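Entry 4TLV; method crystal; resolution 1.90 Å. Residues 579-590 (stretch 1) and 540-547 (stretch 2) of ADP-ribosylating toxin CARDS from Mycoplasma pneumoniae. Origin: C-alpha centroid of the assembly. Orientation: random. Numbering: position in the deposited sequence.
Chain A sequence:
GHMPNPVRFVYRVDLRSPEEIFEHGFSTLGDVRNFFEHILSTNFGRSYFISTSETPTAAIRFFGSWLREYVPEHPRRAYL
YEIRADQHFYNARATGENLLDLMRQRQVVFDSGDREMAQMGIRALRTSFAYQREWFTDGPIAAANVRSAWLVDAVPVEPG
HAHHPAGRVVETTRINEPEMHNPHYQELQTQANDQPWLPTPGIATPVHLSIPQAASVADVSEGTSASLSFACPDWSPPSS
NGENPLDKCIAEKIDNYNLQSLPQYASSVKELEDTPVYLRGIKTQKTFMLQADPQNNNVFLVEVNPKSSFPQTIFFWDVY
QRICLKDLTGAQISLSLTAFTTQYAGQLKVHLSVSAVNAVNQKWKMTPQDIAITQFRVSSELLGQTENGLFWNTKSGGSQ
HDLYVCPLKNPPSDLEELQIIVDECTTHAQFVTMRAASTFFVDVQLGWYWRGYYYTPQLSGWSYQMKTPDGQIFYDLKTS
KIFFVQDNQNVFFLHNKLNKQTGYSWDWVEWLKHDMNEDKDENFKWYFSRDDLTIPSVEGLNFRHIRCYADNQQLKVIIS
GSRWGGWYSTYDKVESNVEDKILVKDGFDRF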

# COMPACT_ATOMS: atom_id res chain seq x y z
N GLU A 579 -16.01 -16.54 -21.21
CA GLU A 579 -14.79 -15.78 -21.01
C GLU A 579 -14.26 -16.13 -19.64
O GLU A 579 -14.97 -15.96 -18.66
CB GLU A 579 -15.09 -14.28 -21.07
CG GLU A 579 -13.84 -13.40 -20.92
CD GLU A 579 -12.76 -13.78 -21.91
OE1 GLU A 579 -12.89 -13.43 -23.10
OE2 GLU A 579 -11.78 -14.45 -21.51
N ASP A 580 -13.04 -16.65 -19.56
CA ASP A 580 -12.45 -16.90 -18.25
C ASP A 580 -11.39 -15.86 -17.87
O ASP A 580 -10.88 -15.88 -16.75
CB ASP A 580 -11.92 -18.33 -18.12
CG ASP A 580 -10.75 -18.63 -19.03
OD1 ASP A 580 -10.28 -17.75 -19.79
OD2 ASP A 580 -10.28 -19.80 -18.97
N LYS A 581 -11.10 -14.95 -18.78
CA LYS A 581 -10.15 -13.88 -18.46
C LYS A 581 -10.91 -12.71 -17.83
O LYS A 581 -11.77 -12.11 -18.48
CB LYS A 581 -9.40 -13.44 -19.70
CG LYS A 581 -8.53 -14.53 -20.31
CD LYS A 581 -7.80 -14.02 -21.54
CE LYS A 581 -8.76 -13.83 -22.70
NZ LYS A 581 -8.79 -12.42 -23.13
N ILE A 582 -10.59 -12.41 -16.58
CA ILE A 582 -11.20 -11.29 -15.88
C ILE A 582 -10.23 -10.10 -15.88
O ILE A 582 -9.05 -10.27 -15.59
CB ILE A 582 -11.56 -11.67 -14.41
CG1 ILE A 582 -12.28 -13.03 -14.34
CG2 ILE A 582 -12.38 -10.53 -13.73
CD1 ILE A 582 -13.57 -13.11 -15.21
N LEU A 583 -10.72 -8.91 -16.21
CA LEU A 583 -9.88 -7.71 -16.12
C LEU A 583 -9.69 -7.34 -14.65
O LEU A 583 -10.66 -7.31 -13.89
CB LEU A 583 -10.54 -6.52 -16.82
CG LEU A 583 -10.64 -6.54 -18.35
CD1 LEU A 583 -11.58 -5.44 -18.82
CD2 LEU A 583 -9.25 -6.34 -18.93
N VAL A 584 -8.45 -7.02 -14.28
CA VAL A 584 -8.11 -6.57 -12.92
C VAL A 584 -7.21 -5.34 -13.02
O VAL A 584 -6.31 -5.28 -13.86
CB VAL A 584 -7.37 -7.66 -12.12
CG1 VAL A 584 -7.42 -7.34 -10.61
CG2 VAL A 584 -7.98 -9.05 -12.37
N LYS A 585 -7.43 -4.36 -12.14
CA LYS A 585 -6.68 -3.11 -12.19
C LYS A 585 -5.16 -3.37 -12.20
O LYS A 585 -4.64 -4.11 -11.37
CB LYS A 585 -7.08 -2.22 -11.00
CG LYS A 585 -6.35 -0.86 -10.91
CD LYS A 585 -7.06 0.06 -9.89
CE LYS A 585 -6.21 1.27 -9.50
NZ LYS A 585 -5.82 2.06 -10.69
N ASP A 586 -4.45 -2.76 -13.13
CA ASP A 586 -3.00 -2.93 -13.20
C ASP A 586 -2.37 -2.59 -11.86
O ASP A 586 -2.66 -1.53 -11.32
CB ASP A 586 -2.39 -2.00 -14.24
CG ASP A 586 -2.22 -2.67 -15.58
OD1 ASP A 586 -3.21 -2.71 -16.33
OD2 ASP A 586 -1.10 -3.13 -15.87
N GLY A 587 -1.50 -3.47 -11.37
CA GLY A 587 -0.76 -3.23 -10.13
C GLY A 587 -1.47 -3.65 -8.86
O GLY A 587 -0.95 -3.44 -7.76
N PHE A 588 -2.66 -4.24 -8.99
CA PHE A 588 -3.45 -4.63 -7.84
C PHE A 588 -2.69 -5.62 -6.94
O PHE A 588 -2.96 -5.69 -5.76
CB PHE A 588 -4.77 -5.26 -8.28
CG PHE A 588 -4.63 -6.70 -8.70
CD1 PHE A 588 -4.10 -7.02 -9.94
CD2 PHE A 588 -4.99 -7.72 -7.83
CE1 PHE A 588 -3.95 -8.35 -10.33
CE2 PHE A 588 -4.83 -9.05 -8.20
CZ PHE A 588 -4.32 -9.37 -9.44
N ASP A 589 -1.78 -6.40 -7.52
CA ASP A 589 -1.07 -7.43 -6.74
C ASP A 589 0.29 -6.95 -6.19
O ASP A 589 1.11 -7.76 -5.73
CB ASP A 589 -0.93 -8.74 -7.55
CG ASP A 589 -0.47 -8.52 -9.00
OD1 ASP A 589 -0.21 -7.36 -9.38
OD2 ASP A 589 -0.40 -9.51 -9.77
N ARG A 590 0.50 -5.64 -6.19
CA ARG A 590 1.75 -5.06 -5.71
C ARG A 590 1.64 -4.15 -4.48
O ARG A 590 2.67 -3.79 -3.90
CB ARG A 590 2.46 -4.30 -6.84
CG ARG A 590 2.76 -5.17 -8.06
CD ARG A 590 3.94 -4.62 -8.86
NE ARG A 590 4.00 -3.16 -8.79
CZ ARG A 590 3.44 -2.36 -9.69
NH1 ARG A 590 2.79 -2.90 -10.73
NH2 ARG A 590 3.53 -1.04 -9.56
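Stretch 2 (540-547) GLNFRHIR

The strand Phe543 to Arg547 runs antiparallel to the short strand Ile582–Leu583, after which stretch 1 continues as loop and turns. Gly540 to Asn542 approach the strand as loop; Gly540 has phi 92° and psi 9°, angles that by themselves call for glycine. Two bridges set the register. Ile582 and Arg544 form the hydrogen-bonded pair: Ile582 N donates to Arg544 O and Arg544 N to Ile582 O, both at 3.0 Å. Leu583 and Phe543 form the non-hydrogen-bonded pair, their CA atoms 4.7 Å apart. One step further, Val584 N donates to Asn542 O at 3.1 Å. Ile582 O and Asn542 O also receive CA-H···O contacts, Phe543 CA to Ile582 O at 3.3 Å and Leu583 CA to Asn542 O at 3.5 Å. At the other end, past the Ile582–Arg544 pair, water 4 links the chains, accepting from Ile546 N at 3.0 Å and donating to Asp580 O at 2.8 Å.

Where stretch 1 leaves the strand, the Asn542 side chain adds to its backbone bond: Asn542 ND2 donates to Val584 O at 2.9 Å, and Asn542 OD1 accepts from Arg544 NH1 at 2.8 Å. An amide suits this place because it can give and accept at once. Water 2 accepts from Gly587 N at 2.8 Å and donates to Asp589 OD1 at 3.0 Å, with a weak bond from Asn542 ND2 at 3.1 Å.

Most of the Arg544 guanidinium is engaged. Arg544 NH1 also donates to Phe543 O at 2.8 Å, Arg544 NH2 makes a salt bridge with Asp589 OD2 at 2.9 Å, and Arg544 NE donates to water 3 at 2.8 Å, which in turn donates to Asp589 OD2 at 2.7 Å. Asp589 lies in the type I turn from Gly587 to Arg590, which overlaps the type II turn from Lys585 to Phe588, closed by Phe588 N to Lys585 O at 3.1 Å. Phe588 CE1 lies over one face of the guanidinium, 3.8 Å from Arg544 NH2, leaving the edge free for the carboxylate.

Apolar and charged groups share the flanks. With Ile582 and Arg544 on one face of the sheet, Ile582 CG2 meets Ile546 CD1 at 3.7 Å. With Leu583 and Phe543 on the other, Leu583 CD2 touches Phe543 CE1 at 3.4 Å. Lys581 extends over the Phe543 ring, Lys581 NZ 3.8 Å from the ring centroid in a cation-π contact, its aliphatic CD 4.2 Å from the same centroid; a long flexible amine supplies both charge and hydrocarbon. Water 1 lies 2.7 Å from Asp586 OD2 and 2.9 Å from Gly540 O, bridging the two.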

# COMPACT_ATOMS: atom_id res chain seq x y z
N GLY A 540 -2.43 -4.74 -24.35
CA GLY A 540 -2.06 -4.02 -23.14
C GLY A 540 -2.95 -4.26 -21.93
O GLY A 540 -2.81 -3.56 -20.92
N LEU A 541 -3.86 -5.23 -22.02
CA LEU A 541 -4.79 -5.49 -20.92
C LEU A 541 -4.24 -6.40 -19.83
O LEU A 541 -3.42 -7.28 -20.10
CB LEU A 541 -6.12 -6.06 -21.45
CG LEU A 541 -6.84 -5.15 -22.46
CD1 LEU A 541 -8.04 -5.88 -23.05
CD2 LEU A 541 -7.28 -3.83 -21.83
N ASN A 542 -4.73 -6.21 -18.60
CA ASN A 542 -4.32 -7.01 -17.44
C ASN A 542 -5.41 -8.02 -17.07
O ASN A 542 -6.45 -7.65 -16.53
CB ASN A 542 -4.04 -6.07 -16.26
CG ASN A 542 -3.24 -6.73 -15.16
OD1 ASN A 542 -2.31 -7.49 -15.42
ND2 ASN A 542 -3.60 -6.43 -13.91
N PHE A 543 -5.17 -9.30 -17.40
CA PHE A 543 -6.13 -10.37 -17.12
C PHE A 543 -5.62 -11.32 -16.04
O PHE A 543 -4.40 -11.52 -15.90
CB PHE A 543 -6.37 -11.22 -18.38
CG PHE A 543 -7.08 -10.51 -19.48
CD1 PHE A 543 -8.39 -10.07 -19.32
CD2 PHE A 543 -6.47 -10.35 -20.71
CE1 PHE A 543 -9.06 -9.43 -20.37
CE2 PHE A 543 -7.12 -9.72 -21.76
CZ PHE A 543 -8.42 -9.26 -21.59
N ARG A 544 -6.55 -11.91 -15.29
CA ARG A 544 -6.27 -13.01 -14.39
C ARG A 544 -7.43 -14.00 -14.42
O ARG A 544 -8.55 -13.64 -14.76
CB ARG A 544 -6.13 -12.52 -12.94
CG ARG A 544 -4.99 -11.53 -12.69
CD ARG A 544 -3.61 -12.23 -12.80
NE ARG A 544 -2.55 -11.30 -12.37
CZ ARG A 544 -2.06 -10.32 -13.11
NH1 ARG A 544 -2.50 -10.12 -14.36
NH2 ARG A 544 -1.11 -9.54 -12.62
N HIS A 545 -7.15 -15.25 -14.05
CA HIS A 545 -8.20 -16.17 -13.66
C HIS A 545 -8.52 -15.95 -12.18
O HIS A 545 -7.65 -15.54 -11.41
CB HIS A 545 -7.77 -17.62 -13.90
CG HIS A 545 -7.60 -17.96 -15.36
ND1 HIS A 545 -6.73 -18.92 -15.81
CD2 HIS A 545 -8.17 -17.42 -16.46
CE1 HIS A 545 -6.78 -18.98 -17.13
NE2 HIS A 545 -7.65 -18.08 -17.55
N ILE A 546 -9.76 -16.20 -11.79
CA ILE A 546 -10.18 -16.04 -10.39
C ILE A 546 -10.84 -17.33 -9.92
O ILE A 546 -11.73 -17.85 -10.59
CB ILE A 546 -11.13 -14.82 -10.22
CG1 ILE A 546 -10.41 -13.54 -10.64
CG2 ILE A 546 -11.61 -14.73 -8.76
CD1 ILE A 546 -11.28 -12.29 -10.61
N ARG A 547 -10.39 -17.86 -8.79
CA ARG A 547 -10.91 -19.11 -8.25
C ARG A 547 -11.31 -18.95 -6.79
O ARG A 547 -10.76 -18.13 -6.07
CB ARG A 547 -9.88 -20.22 -8.37
CG ARG A 547 -9.60 -20.65 -9.81
CD ARG A 547 -8.63 -21.82 -9.89
NE ARG A 547 -8.49 -22.28 -11.28
CZ ARG A 547 -7.66 -21.75 -12.16
NH1 ARG A 547 -6.87 -20.73 -11.82
NH2 ARG A 547 -7.61 -22.23 -13.40
O HOH W 1 -1.75 -4.04 -18.29
O HOH W 2 -1.22 -6.21 -11.94
O HOH W 3 -1.84 -11.79 -9.71
O HOH W 4 -11.27 -17.07 -14.23